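Local coordinates for protein 4-hydroxythreonine-4-phosphate dehydrogenase (Legionella pneumophila subsp. pneumophila, PDB 6XMY) that probably catalyses the NAD-dependent oxidation of 4-(phosphooxy)-L-threonine, the fourth of five steps towards pyridoxine 5'-phosphate, with the help of a divalent metal ion, at residues A311-G314 with S315-A319; G300-L303 with E304-G307. All blocks are in the same frame, centred on the assembly; numbering follows the deposited sequence.

Contact 1. Residues A311-G314 with S315-A319. With NAD (nicotinamide-adenine-dinucleotide), chain B.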
loop_
_atom_site.group_PDB
_atom_site.type_symbol
_atom_site.label_atom_id
_atom_site.label_comp_id
_atom_site.label_asym_id
_atom_site.label_seq_id
_atom_site.Cartn_x
_atom_site.Cartn_y
_atom_site.Cartn_z
ATOM N N ALA A 311 19.062 -2.865 -1.861
ATOM C CA ALA A 311 17.747 -2.251 -1.936
ATOM C C ALA A 311 17.731 -0.873 -1.284
ATOM O O ALA A 311 18.418 -0.606 -0.292
ATOM C CB ALA A 311 16.722 -3.147 -1.249
ATOM N N ASN A 312 16.907 -0.004 -1.852
ATOM C CA ASN A 312 16.716 1.344 -1.356
ATOM C C ASN A 312 15.589 1.321 -0.331
ATOM O O ASN A 312 14.477 0.895 -0.666
ATOM C CB ASN A 312 16.335 2.244 -2.521
ATOM C CG ASN A 312 16.380 3.709 -2.168
ATOM O OD1 ASN A 312 15.889 4.116 -1.122
ATOM N ND2 ASN A 312 16.972 4.516 -3.044
ATOM N N PRO A 313 15.829 1.726 0.920
ATOM C CA PRO A 313 14.762 1.724 1.930
ATOM C C PRO A 313 13.857 2.944 1.896
ATOM O O PRO A 313 13.065 3.122 2.824
ATOM C CB PRO A 313 15.561 1.709 3.242
ATOM C CG PRO A 313 16.750 2.582 2.905
ATOM C CD PRO A 313 17.108 2.203 1.474
ATOM N N GLY A 314 13.942 3.775 0.854
ATOM C CA GLY A 314 13.212 5.033 0.849
ATOM C C GLY A 314 11.708 4.868 0.915
ATOM O O GLY A 314 11.028 5.604 1.642
ATOM N N SER A 315 11.161 3.909 0.162
ATOM C CA SER A 315 9.715 3.700 0.191
ATOM C C SER A 315 9.252 3.201 1.556
ATOM O O SER A 315 8.247 3.684 2.091
ATOM C CB SER A 315 9.281 2.732 -0.905
ATOM O OG SER A 315 7.879 2.551 -0.859
ATOM N N MET A 316 9.969 2.241 2.147
ATOM C CA MET A 316 9.612 1.777 3.487
ATOM C C MET A 316 9.635 2.928 4.486
ATOM O O MET A 316 8.705 3.091 5.291
ATOM C CB MET A 316 10.552 0.656 3.923
ATOM C CG MET A 316 10.333 0.235 5.381
ATOM S SD MET A 316 8.674 -0.398 5.762
ATOM C CE MET A 316 8.849 -2.089 5.198
ATOM N N LEU A 317 10.690 3.750 4.445
ATOM C CA LEU A 317 10.784 4.858 5.392
ATOM C C LEU A 317 9.637 5.835 5.198
ATOM O O LEU A 317 9.040 6.307 6.175
ATOM C CB LEU A 317 12.134 5.564 5.258
ATOM C CG LEU A 317 13.343 4.813 5.812
ATOM C CD1 LEU A 317 14.644 5.426 5.275
ATOM C CD2 LEU A 317 13.328 4.842 7.333
ATOM N N ALA A 318 9.308 6.145 3.942
ATOM C CA ALA A 318 8.167 7.008 3.656
ATOM C C ALA A 318 6.858 6.384 4.128
ATOM O O ALA A 318 5.978 7.089 4.644
ATOM C CB ALA A 318 8.113 7.320 2.161
ATOM N N ALA A 319 6.710 5.060 3.976
ATOM C CA ALA A 319 5.469 4.396 4.376
ATOM C C ALA A 319 5.283 4.429 5.887
ATOM O O ALA A 319 4.165 4.640 6.376
ATOM C CB ALA A 319 5.453 2.953 3.879
HETATM P PA NAD B . 9.583 -5.679 -7.699
HETATM O O1A NAD B . 9.973 -6.895 -6.881
HETATM O O2A NAD B . 9.477 -4.240 -7.241
HETATM O O5B NAD B . 10.885 -5.691 -8.826
HETATM C C5B NAD B . 10.774 -4.638 -9.755
HETATM C C4B NAD B . 12.151 -3.985 -9.971
HETATM O O4B NAD B . 12.379 -3.038 -8.900
HETATM C C3B NAD B . 13.256 -5.075 -9.884
HETATM O O3B NAD B . 14.237 -4.691 -10.832
HETATM C C2B NAD B . 13.730 -4.948 -8.407
HETATM O O2B NAD B . 15.073 -5.294 -8.231
HETATM C C1B NAD B . 13.569 -3.410 -8.191
HETATM N N9A NAD B . 13.269 -3.055 -6.808
HETATM C C8A NAD B . 12.120 -3.318 -6.041
HETATM N N7A NAD B . 12.198 -2.813 -4.822
HETATM C C5A NAD B . 13.431 -2.176 -4.774
HETATM C C6A NAD B . 14.097 -1.459 -3.759
HETATM N N6A NAD B . 13.498 -1.274 -2.553
HETATM N N1A NAD B . 15.336 -0.933 -3.990
HETATM C C2A NAD B . 15.883 -1.142 -5.227
HETATM N N3A NAD B . 15.377 -1.803 -6.285
HETATM C C4A NAD B . 14.127 -2.313 -6.013
HETATM O O3 NAD B . 8.170 -6.106 -8.368
HETATM P PN NAD B . 7.872 -7.224 -9.451
HETATM O O1N NAD B . 6.764 -6.809 -10.388
HETATM O O2N NAD B . 9.128 -7.950 -9.801
HETATM O O5D NAD B . 6.990 -8.451 -8.519
HETATM C C5D NAD B . 7.745 -9.133 -7.574
HETATM C C4D NAD B . 6.770 -9.672 -6.526
HETATM O O4D NAD B . 6.429 -8.575 -5.640
HETATM C C3D NAD B . 5.429 -10.124 -7.202
HETATM O O3D NAD B . 4.986 -11.230 -6.470
HETATM C C2D NAD B . 4.503 -8.907 -6.981
HETATM O O2D NAD B . 3.143 -9.217 -6.861
HETATM C C1D NAD B . 5.010 -8.525 -5.562
HETATM N N1N NAD B . 4.654 -7.109 -5.204
HETATM C C2N NAD B . 4.188 -6.921 -3.931
HETATM C C3N NAD B . 3.834 -5.642 -3.494
HETATM C C7N NAD B . 3.356 -5.552 -2.095
HETATM O O7N NAD B . 3.332 -6.546 -1.366
HETATM N N7N NAD B . 2.971 -4.303 -1.651
HETATM C C4N NAD B . 3.957 -4.544 -4.366
HETATM C C5N NAD B . 4.451 -4.770 -5.663
HETATM C C6N NAD B . 4.793 -6.072 -6.082
HETATM O O HOH W 1 11.741 0.532 0.525
HETATM O O HOH W 2 12.608 2.606 -2.010
#
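Leu317 lays its side chain over the carbonyl of Pro313 and against the ring carbon CG of that proline. Its CG sits 3.4 Å from Pro313 O, while Leu317 CD1 reaches the ring at Pro313 CG, 4.3 Å away. The first torsion places Leu317 CG anti to its own carbonyl carbon (chi1 -73°), which carries the branch back over the start of the helix. Beneath it runs the first helical bond, from Leu317 N to Pro313 O. Ala318 N makes the next, to Gly314 O. Pro313 is thus the N-cap residue of helix 314-328.

Asn312 OD1 accepts from Gly314 N at 2.8 Å, an Asx turn just before the helix, with CG anti to the backbone N (chi1 -169°). One water accepts from Met316 N and donates to Asn312 O. A second accepts from Ser315 N and lies 2.9 Å from Asn312 O, where its donation is less certain.

The backbone of Asn312 also reads the adenine of NAD. Its N donates almost straight to N1A at 2.8 Å, and its O accepts from N6A at 3.0 Å. Ser315 OG bonds Ala283 O and Asp298 N, while Met316 and Ala319 pack on Val119 of strand 117-120.

Asn312 O therefore accepts from the adenine amino group and one water, and possibly from a second. N1A accepts and N6A donates on the Watson-Crick edge of adenine, so the Asn312 backbone matches it with a donor and an acceptor. The link from the base to the first helical turn runs through water and the Asx turn.

Contact 2. Residues G300-L303 with E304-G307. With NAD (nicotinamide-adenine-dinucleotide), chain B.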
loop_
_atom_site.group_PDB
_atom_site.type_symbol
_atom_site.label_atom_id
_atom_site.label_comp_id
_atom_site.label_asym_id
_atom_site.label_seq_id
_atom_site.Cartn_x
_atom_site.Cartn_y
_atom_site.Cartn_z
ATOM N N GLY A 300 7.963 -4.477 -4.906
ATOM C CA GLY A 300 7.812 -5.882 -4.618
ATOM C C GLY A 300 8.965 -6.463 -3.832
ATOM O O GLY A 300 9.756 -5.748 -3.200
ATOM N N THR A 301 9.071 -7.794 -3.900
ATOM C CA THR A 301 9.943 -8.560 -3.026
ATOM C C THR A 301 11.409 -8.476 -3.410
ATOM O O THR A 301 12.262 -8.786 -2.578
ATOM C CB THR A 301 9.489 -10.025 -2.999
ATOM O OG1 THR A 301 9.248 -10.492 -4.337
ATOM C CG2 THR A 301 8.214 -10.161 -2.202
ATOM N N ALA A 302 11.723 -8.112 -4.652
ATOM C CA ALA A 302 13.108 -7.982 -5.112
ATOM C C ALA A 302 13.993 -9.128 -4.598
ATOM O O ALA A 302 15.024 -8.917 -3.961
ATOM C CB ALA A 302 13.680 -6.609 -4.748
ATOM N N LEU A 303 13.570 -10.358 -4.913
ATOM C CA LEU A 303 14.208 -11.547 -4.347
ATOM C C LEU A 303 15.711 -11.559 -4.569
ATOM O O LEU A 303 16.473 -11.926 -3.673
ATOM C CB LEU A 303 13.589 -12.814 -4.937
ATOM C CG LEU A 303 12.175 -13.117 -4.453
ATOM C CD1 LEU A 303 11.489 -14.088 -5.415
ATOM C CD2 LEU A 303 12.228 -13.693 -3.044
ATOM N N GLU A 304 16.155 -11.160 -5.759
ATOM C CA GLU A 304 17.576 -11.183 -6.076
ATOM C C GLU A 304 18.386 -10.201 -5.239
ATOM O O GLU A 304 19.615 -10.314 -5.198
ATOM C CB GLU A 304 17.774 -10.894 -7.569
ATOM C CG GLU A 304 17.452 -9.454 -7.985
ATOM C CD GLU A 304 15.965 -9.110 -7.926
ATOM O OE1 GLU A 304 15.121 -10.036 -7.919
ATOM O OE2 GLU A 304 15.642 -7.902 -7.889
ATOM N N LEU A 305 17.735 -9.236 -4.580
ATOM C CA LEU A 305 18.443 -8.286 -3.734
ATOM C C LEU A 305 18.469 -8.692 -2.271
ATOM O O LEU A 305 19.186 -8.060 -1.486
ATOM C CB LEU A 305 17.819 -6.891 -3.836
ATOM C CG LEU A 305 17.749 -6.261 -5.230
ATOM C CD1 LEU A 305 17.258 -4.819 -5.150
ATOM C CD2 LEU A 305 19.096 -6.326 -5.911
ATOM N N ALA A 306 17.703 -9.709 -1.887
ATOM C CA ALA A 306 17.603 -10.066 -0.477
ATOM C C ALA A 306 18.968 -10.467 0.077
ATOM O O ALA A 306 19.685 -11.284 -0.517
ATOM C CB ALA A 306 16.582 -11.189 -0.295
ATOM N N GLY A 307 19.334 -9.866 1.209
ATOM C CA GLY A 307 20.598 -10.133 1.862
ATOM C C GLY A 307 21.808 -9.485 1.227
ATOM O O GLY A 307 22.931 -9.792 1.634
HETATM P PA NAD B . 9.583 -5.679 -7.699
HETATM O O1A NAD B . 9.973 -6.895 -6.881
HETATM O O2A NAD B . 9.477 -4.240 -7.241
HETATM O O5B NAD B . 10.885 -5.691 -8.826
HETATM C C5B NAD B . 10.774 -4.638 -9.755
HETATM C C4B NAD B . 12.151 -3.985 -9.971
HETATM O O4B NAD B . 12.379 -3.038 -8.900
HETATM C C3B NAD B . 13.256 -5.075 -9.884
HETATM O O3B NAD B . 14.237 -4.691 -10.832
HETATM C C2B NAD B . 13.730 -4.948 -8.407
HETATM O O2B NAD B . 15.073 -5.294 -8.231
HETATM C C1B NAD B . 13.569 -3.410 -8.191
HETATM N N9A NAD B . 13.269 -3.055 -6.808
HETATM C C8A NAD B . 12.120 -3.318 -6.041
HETATM N N7A NAD B . 12.198 -2.813 -4.822
HETATM C C5A NAD B . 13.431 -2.176 -4.774
HETATM C C6A NAD B . 14.097 -1.459 -3.759
HETATM N N6A NAD B . 13.498 -1.274 -2.553
HETATM N N1A NAD B . 15.336 -0.933 -3.990
HETATM C C2A NAD B . 15.883 -1.142 -5.227
HETATM N N3A NAD B . 15.377 -1.803 -6.285
HETATM C C4A NAD B . 14.127 -2.313 -6.013
HETATM O O3 NAD B . 8.170 -6.106 -8.368
HETATM P PN NAD B . 7.872 -7.224 -9.451
HETATM O O1N NAD B . 6.764 -6.809 -10.388
HETATM O O2N NAD B . 9.128 -7.950 -9.801
HETATM O O5D NAD B . 6.990 -8.451 -8.519
HETATM C C5D NAD B . 7.745 -9.133 -7.574
HETATM C C4D NAD B . 6.770 -9.672 -6.526
HETATM O O4D NAD B . 6.429 -8.575 -5.640
HETATM C C3D NAD B . 5.429 -10.124 -7.202
HETATM O O3D NAD B . 4.986 -11.230 -6.470
HETATM C C2D NAD B . 4.503 -8.907 -6.981
HETATM O O2D NAD B . 3.143 -9.217 -6.861
HETATM C C1D NAD B . 5.010 -8.525 -5.562
HETATM N N1N NAD B . 4.654 -7.109 -5.204
HETATM C C2N NAD B . 4.188 -6.921 -3.931
HETATM C C3N NAD B . 3.834 -5.642 -3.494
HETATM C C7N NAD B . 3.356 -5.552 -2.095
HETATM O O7N NAD B . 3.332 -6.546 -1.366
HETATM N N7N NAD B . 2.971 -4.303 -1.651
HETATM C C4N NAD B . 3.957 -4.544 -4.366
HETATM C C5N NAD B . 4.451 -4.770 -5.663
HETATM C C6N NAD B . 4.793 -6.072 -6.082
HETATM O O HOH W 3 18.881 -12.928 -2.709
#
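Leu305 N to Ala302 O (2.8 Å) and Ala306 N to Leu303 O (3.1 Å) are successive bonds from residue i+3 to residue i, and the donors stand above the carbonyl planes. A water bridges Leu303 O and Ala306 O.

Ala302 CB meets Leu305 CD1 at 4.0 Å, and Glu304 OE2 also comes near it. Glu304 CG lies between its backbone N and carbonyl carbon (chi1 70°), and the chain bends again at chi2 (-70°). This folds the carboxylate back over the Ala302-Leu303 peptide. Glu304 OE2 then accepts from the ribose hydroxyl O2B of NAD at 2.7 Å.

The arrangement is a short 3-10 turn in the loop between strand 294-297 and helix 314-328, and it forms part of the NAD pocket. The carboxylate beside O2B would probably disfavour a phosphate there, consistent with NAD as the bound cofactor.

Backbone amides of Gly300 to Ala302 bond one phosphate and the nicotinamide ribose of NAD. Gly300 N donates to O2A at 2.8 Å and Ala302 N to O1A at 3.1 Å, both oxygens of the same phosphate. Thr301 N makes a longer bond to the ribose oxygen O4D. Leu305 CD1 touches the adenine at N3A, 3.7 Å away, while Leu303 touches Leu91.

Contact 2 comes first along the chain and contact 1 follows it, both in the connection from strand 294-297 into helix 314-328. Their centres are 14 Å apart. They meet where Leu305 CD1 packs on Ala311 CA at 4.1 Å. Both also touch NAD. Residues 300-307 hold a phosphate and both riboses, and residues 311-314 hold the adenine. Lys125 and Val123 add further hydrogen bonds to the dinucleotide. The zinc ion, bound by His168 and His268, lies further off, about 12 Å from the side chain of Ser315 and about 13 Å from that of Ala302. Neither contact holds a zinc ligand; both border NAD.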